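PDB 6P8P: uncharacterized protein from Pseudomonas aeruginosa, which is a bacterial HORMA-domain protein of a type III CBASS phage-resistance system and probably takes part in regulating its cGAS-like enzyme. Local coordinates for residues Ala23-Leu28 / Glu39-Thr44; Ala47-Ala52 / Leu111-Ser116. The protein carries 2 engineered substitutions. All coordinates share one frame; numbering follows the deposited sequence.

Interaction 1 (Ala23-Leu28 / Glu39-Thr44)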
loop_
_atom_site.group_PDB
_atom_site.type_symbol
_atom_site.label_atom_id
_atom_site.label_comp_id
_atom_site.label_asym_id
_atom_site.label_seq_id
_atom_site.Cartn_x
_atom_site.Cartn_y
_atom_site.Cartn_z
ATOM N N ALA A 23 -0.147 0.779 -15.532
ATOM C CA ALA A 23 -0.784 1.151 -16.800
ATOM C C ALA A 23 -1.412 2.531 -16.694
ATOM O O ALA A 23 -1.372 3.315 -17.655
ATOM C CB ALA A 23 -1.835 0.114 -17.212
ATOM N N ILE A 24 -1.978 2.841 -15.513
ATOM C CA ILE A 24 -2.577 4.155 -15.263
ATOM C C ILE A 24 -1.511 5.237 -15.215
ATOM O O ILE A 24 -1.682 6.327 -15.770
ATOM C CB ILE A 24 -3.404 4.114 -13.963
ATOM C CG1 ILE A 24 -4.627 3.211 -14.168
ATOM C CG2 ILE A 24 -3.818 5.512 -13.532
ATOM C CD1 ILE A 24 -5.367 2.830 -12.897
ATOM N N VAL A 25 -0.386 4.951 -14.590
ATOM C CA VAL A 25 0.694 5.926 -14.559
ATOM C C VAL A 25 1.172 6.240 -15.974
ATOM O O VAL A 25 1.441 7.393 -16.320
ATOM C CB VAL A 25 1.852 5.400 -13.704
ATOM C CG1 VAL A 25 3.058 6.338 -13.817
ATOM C CG2 VAL A 25 1.415 5.250 -12.234
ATOM N N GLU A 26 1.302 5.221 -16.806
ATOM C CA GLU A 26 1.724 5.475 -18.185
ATOM C C GLU A 26 0.692 6.318 -18.941
ATOM O O GLU A 26 1.052 7.245 -19.675
ATOM C CB GLU A 26 1.988 4.151 -18.896
ATOM C CG GLU A 26 2.519 4.336 -20.326
ATOM C CD GLU A 26 3.862 5.030 -20.399
ATOM O OE1 GLU A 26 4.596 5.039 -19.387
ATOM O OE2 GLU A 26 4.180 5.575 -21.479
ATOM N N LEU A 27 -0.597 6.022 -18.755
ATOM C CA LEU A 27 -1.641 6.824 -19.375
ATOM C C LEU A 27 -1.504 8.294 -19.002
ATOM O O LEU A 27 -1.630 9.188 -19.854
ATOM C CB LEU A 27 -3.003 6.310 -18.943
ATOM C CG LEU A 27 -4.185 7.028 -19.592
ATOM C CD1 LEU A 27 -4.510 6.415 -20.948
ATOM C CD2 LEU A 27 -5.392 7.000 -18.660
ATOM N N LEU A 28 -1.208 8.564 -17.735
ATOM C CA LEU A 28 -1.227 9.935 -17.244
ATOM C C LEU A 28 0.068 10.691 -17.441
ATOM O O LEU A 28 0.037 11.925 -17.414
ATOM C CB LEU A 28 -1.589 9.950 -15.769
ATOM C CG LEU A 28 -3.000 9.514 -15.422
ATOM C CD1 LEU A 28 -3.193 9.400 -13.906
ATOM C CD2 LEU A 28 -4.021 10.473 -16.013
ATOM N N GLU A 39 6.108 11.016 -8.386
ATOM C CA GLU A 39 5.154 10.999 -7.285
ATOM C C GLU A 39 4.121 9.889 -7.460
ATOM O O GLU A 39 3.781 9.202 -6.492
ATOM C CB GLU A 39 4.446 12.335 -7.137
ATOM C CG GLU A 39 5.261 13.385 -6.393
ATOM C CD GLU A 39 4.487 14.668 -6.096
ATOM O OE1 GLU A 39 3.265 14.625 -5.842
ATOM O OE2 GLU A 39 5.115 15.744 -6.111
ATOM N N LEU A 40 3.603 9.719 -8.671
ATOM C CA LEU A 40 2.654 8.630 -8.912
ATOM C C LEU A 40 3.279 7.270 -8.615
ATOM O O LEU A 40 2.636 6.396 -8.015
ATOM C CB LEU A 40 2.147 8.685 -10.349
ATOM C CG LEU A 40 0.922 9.573 -10.594
ATOM C CD1 LEU A 40 1.154 10.995 -10.307
ATOM C CD2 LEU A 40 0.551 9.388 -12.092
ATOM N N ARG A 41 4.534 7.071 -9.012
ATOM C CA ARG A 41 5.201 5.811 -8.729
ATOM C C ARG A 41 5.485 5.670 -7.243
ATOM O O ARG A 41 5.426 4.562 -6.703
ATOM C CB ARG A 41 6.488 5.694 -9.557
ATOM C CG ARG A 41 6.264 5.496 -11.044
ATOM C CD ARG A 41 7.591 5.385 -11.806
ATOM N NE ARG A 41 7.384 5.069 -13.213
ATOM C CZ ARG A 41 8.321 5.170 -14.161
ATOM N NH1 ARG A 41 9.540 5.591 -13.856
ATOM N NH2 ARG A 41 8.039 4.861 -15.420
ATOM N N ALA A 42 5.697 6.784 -6.548
ATOM C CA ALA A 42 6.006 6.700 -5.114
ATOM C C ALA A 42 4.821 6.184 -4.282
ATOM O O ALA A 42 5.027 5.610 -3.202
ATOM C CB ALA A 42 6.443 8.070 -4.601
ATOM N N VAL A 43 3.587 6.399 -4.740
ATOM C CA VAL A 43 2.396 5.986 -4.008
ATOM C C VAL A 43 1.888 4.624 -4.486
ATOM O O VAL A 43 0.761 4.250 -4.186
ATOM C CB VAL A 43 1.282 7.036 -4.087
ATOM C CG1 VAL A 43 1.731 8.367 -3.544
ATOM C CG2 VAL A 43 0.779 7.157 -5.536
ATOM N N THR A 44 2.719 3.870 -5.212
ATOM C CA THR A 44 2.274 2.610 -5.803
ATOM C C THR A 44 1.719 1.656 -4.762
ATOM O O THR A 44 0.705 0.984 -4.996
ATOM C CB THR A 44 3.437 1.936 -6.551
ATOM O OG1 THR A 44 3.771 2.686 -7.714
ATOM C CG2 THR A 44 3.093 0.494 -6.987
HETATM O O HOH W 1 5.302 5.003 -16.713
#
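Val25 lies against Leu40 where helix 17-29 passes helix 35-42. Their CA atoms are 6.6 Å apart, the closest CA pair of the two segments. Val25 turns its CB toward the other helix and divides the work between its two methyls. With chi1 at 173°, CG1 stands anti to the backbone N and CG2 anti to the carbonyl carbon. Val25 CG2 meets Leu40 at the base of its side chain, 4.0 Å from Leu40 CB. CG1 lies beside the start of the Arg41 chain, with 4.3 Å between Val25 CG1 and Arg41 CG. The Val25 and Leu40 side chains run alongside each other in opposite senses.

Glu26 comes next, on the exposed side. Its CB turns away from helix 35-42, but the carboxylate bends back. One water joins Glu26 to Arg41. It donates to Glu26 OE1 at 2.8 Å and accepts from Arg41 NH2 at 3.0 Å. The opposite charges are therefore bridged through water, with 5.3 Å between Glu26 OE1 and Arg41 NH2. This polar link runs along the exposed margin of an apolar contact.

One turn on from Val25, Leu28 extends the apolar strip. Its CD1 reaches Leu40 CD2 at 4.2 Å, and the two side chains lie nearly perpendicular. Leu40 thus meets Val25 near its base and Leu28 at its tip.

Beyond the pair, Leu40 also packs on Trp100 and Thr29, and its backbone O accepts a hydrogen bond from Trp21 NE1. Thr44 touches Leu18 and Trp21 of helix 17-29, and Lys120 of the second subunit. Helix 17-29 itself lies on the mixed sheet: Ile24, Leu27 and Leu28 rest on Ile72 of strand 69-75, while Ala23 and Leu27 touch Phe9 of strand 4-10.

Interaction 2 (Ala47-Ala52 / Leu111-Ser116)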
loop_
_atom_site.group_PDB
_atom_site.type_symbol
_atom_site.label_atom_id
_atom_site.label_comp_id
_atom_site.label_asym_id
_atom_site.label_seq_id
_atom_site.Cartn_x
_atom_site.Cartn_y
_atom_site.Cartn_z
ATOM N N ALA A 47 -1.760 2.922 -3.883
ATOM C CA ALA A 47 -2.685 2.889 -5.006
ATOM C C ALA A 47 -3.035 1.463 -5.396
ATOM O O ALA A 47 -4.211 1.139 -5.632
ATOM C CB ALA A 47 -2.069 3.637 -6.184
ATOM N N ALA A 48 -2.027 0.585 -5.449
ATOM C CA ALA A 48 -2.288 -0.821 -5.717
ATOM C C ALA A 48 -3.155 -1.442 -4.634
ATOM O O ALA A 48 -4.007 -2.284 -4.918
ATOM C CB ALA A 48 -0.960 -1.568 -5.870
ATOM N N SER A 49 -2.948 -1.062 -3.378
ATOM C CA SER A 49 -3.802 -1.588 -2.320
ATOM C C SER A 49 -5.265 -1.268 -2.576
ATOM O O SER A 49 -6.139 -2.129 -2.414
ATOM C CB SER A 49 -3.364 -1.003 -0.968
ATOM O OG SER A 49 -4.206 -1.420 0.114
ATOM N N LEU A 50 -5.538 -0.035 -2.982
ATOM C CA LEU A 50 -6.908 0.392 -3.237
ATOM C C LEU A 50 -7.491 -0.317 -4.452
ATOM O O LEU A 50 -8.673 -0.660 -4.469
ATOM C CB LEU A 50 -6.943 1.912 -3.444
ATOM C CG LEU A 50 -6.570 2.753 -2.233
ATOM C CD1 LEU A 50 -6.362 4.212 -2.654
ATOM C CD2 LEU A 50 -7.609 2.624 -1.149
ATOM N N ILE A 51 -6.689 -0.499 -5.498
ATOM C CA ILE A 51 -7.142 -1.254 -6.660
ATOM C C ILE A 51 -7.459 -2.689 -6.275
ATOM O O ILE A 51 -8.468 -3.254 -6.712
ATOM C CB ILE A 51 -6.087 -1.181 -7.777
ATOM C CG1 ILE A 51 -6.021 0.241 -8.307
ATOM C CG2 ILE A 51 -6.395 -2.182 -8.868
ATOM C CD1 ILE A 51 -4.778 0.521 -9.145
ATOM N N ALA A 52 -6.610 -3.303 -5.454
ATOM C CA ALA A 52 -6.868 -4.672 -5.029
ATOM C C ALA A 52 -8.176 -4.773 -4.253
ATOM O O ALA A 52 -8.813 -5.832 -4.246
ATOM C CB ALA A 52 -5.688 -5.192 -4.182
ATOM N N LEU A 111 -9.625 5.320 5.226
ATOM C CA LEU A 111 -9.118 6.628 4.844
ATOM C C LEU A 111 -8.024 7.096 5.787
ATOM O O LEU A 111 -7.112 7.824 5.383
ATOM C CB LEU A 111 -10.240 7.669 4.845
ATOM C CG LEU A 111 -10.974 7.966 3.575
ATOM C CD1 LEU A 111 -12.024 9.091 3.888
ATOM C CD2 LEU A 111 -10.058 8.360 2.462
ATOM N N GLY A 112 -8.138 6.760 7.063
ATOM C CA GLY A 112 -7.151 7.194 8.035
ATOM C C GLY A 112 -5.748 6.793 7.639
ATOM O O GLY A 112 -4.857 7.640 7.507
ATOM N N TRP A 113 -5.533 5.498 7.413
ATOM C CA TRP A 113 -4.187 5.059 7.071
ATOM C C TRP A 113 -3.814 5.482 5.658
ATOM O O TRP A 113 -2.670 5.880 5.411
ATOM C CB TRP A 113 -4.041 3.545 7.284
ATOM C CG TRP A 113 -4.414 2.599 6.175
ATOM C CD1 TRP A 113 -5.545 1.825 6.092
ATOM C CD2 TRP A 113 -3.610 2.264 5.035
ATOM N NE1 TRP A 113 -5.496 1.059 4.945
ATOM C CE2 TRP A 113 -4.325 1.317 4.284
ATOM C CE3 TRP A 113 -2.369 2.699 4.564
ATOM C CZ2 TRP A 113 -3.822 0.771 3.099
ATOM C CZ3 TRP A 113 -1.877 2.150 3.410
ATOM C CH2 TRP A 113 -2.610 1.218 2.678
ATOM N N VAL A 114 -4.774 5.467 4.737
ATOM C CA VAL A 114 -4.446 5.785 3.351
ATOM C C VAL A 114 -4.036 7.238 3.214
ATOM O O VAL A 114 -3.072 7.546 2.515
ATOM C CB VAL A 114 -5.628 5.420 2.446
ATOM C CG1 VAL A 114 -5.436 6.025 1.068
ATOM C CG2 VAL A 114 -5.741 3.926 2.366
ATOM N N GLN A 115 -4.781 8.165 3.826
ATOM C CA GLN A 115 -4.438 9.575 3.671
ATOM C C GLN A 115 -3.079 9.877 4.287
ATOM O O GLN A 115 -2.285 10.625 3.707
ATOM C CB GLN A 115 -5.535 10.463 4.271
ATOM C CG GLN A 115 -6.855 10.332 3.504
ATOM C CD GLN A 115 -7.928 11.314 3.939
ATOM O OE1 GLN A 115 -8.678 11.868 3.113
ATOM N NE2 GLN A 115 -8.027 11.521 5.235
ATOM N N SER A 116 -2.771 9.254 5.437
ATOM C CA SER A 116 -1.447 9.420 6.031
ATOM C C SER A 116 -0.350 8.852 5.145
ATOM O O SER A 116 0.715 9.453 5.011
ATOM C CB SER A 116 -1.402 8.760 7.415
ATOM O OG SER A 116 -2.237 9.437 8.316
#
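Trp113 reaches from helix 111-119 to Ser49 of helix 44-52. From CB, its CG sits between the backbone N and the carbonyl carbon, chi1 87°. This carries the indole off its own helix toward helix 44-52. Val114 CG2 lies over the centre of one ring face, 3.5 Å above the plane. On the five-membered ring, NE1 donates a hydrogen bond to Gln110 OE1, just before the segment. The outer carbons of the six-membered ring make the crossing. Ser49 OG stands at this edge, in the ring plane, 3.7 Å from Trp113 CZ2 and 4.0 Å from Trp113 CH2.

Beside the indole, Leu50 and Val114 meet tip to tip, with Leu50 CD2 at 4.2 Å from Val114 CG2. That same valine methyl covers the indole, so it joins the two halves of the contact. Leu50 and Val114 both pack on Cys106 of strand 101-106.

The second subunit lies close by: Trp113 also packs on Ala52 of that chain. Ser49 OG is hydrogen-bonded to Ser49 OG of the second subunit, and the Ser49 side chain is about 5 Å from a bound calcium ion. No hydrogen bond joins the two helix segments. They meet through one apolar methyl pair and a ring edge resting by a hydroxyl, while the buried serine hydroxyl finds a polar partner across the subunit interface.

In the fold
The two contacts follow in series along the chain, and their centres are about 14 Å apart. Helix 35-42 of interaction 1 leads directly into helix 44-52 of interaction 2, so the segments adjoin in sequence without any other touch between the contacts. Interaction 1 pairs helices close in the chain. Interaction 2 brings helix 111-119 back after 58 intervening residues, which include strands of the mixed sheet. Interaction 1 joins two early helices, and interaction 2 ties the next one, helix 44-52, to helix 111-119. Helix 17-29 lies over strands 4-10 and 69-75, while interaction 2 borders strands 101-106 and 125-129. Both touch the second subunit, so residues of both contacts lie at the interface of the two-chain assembly.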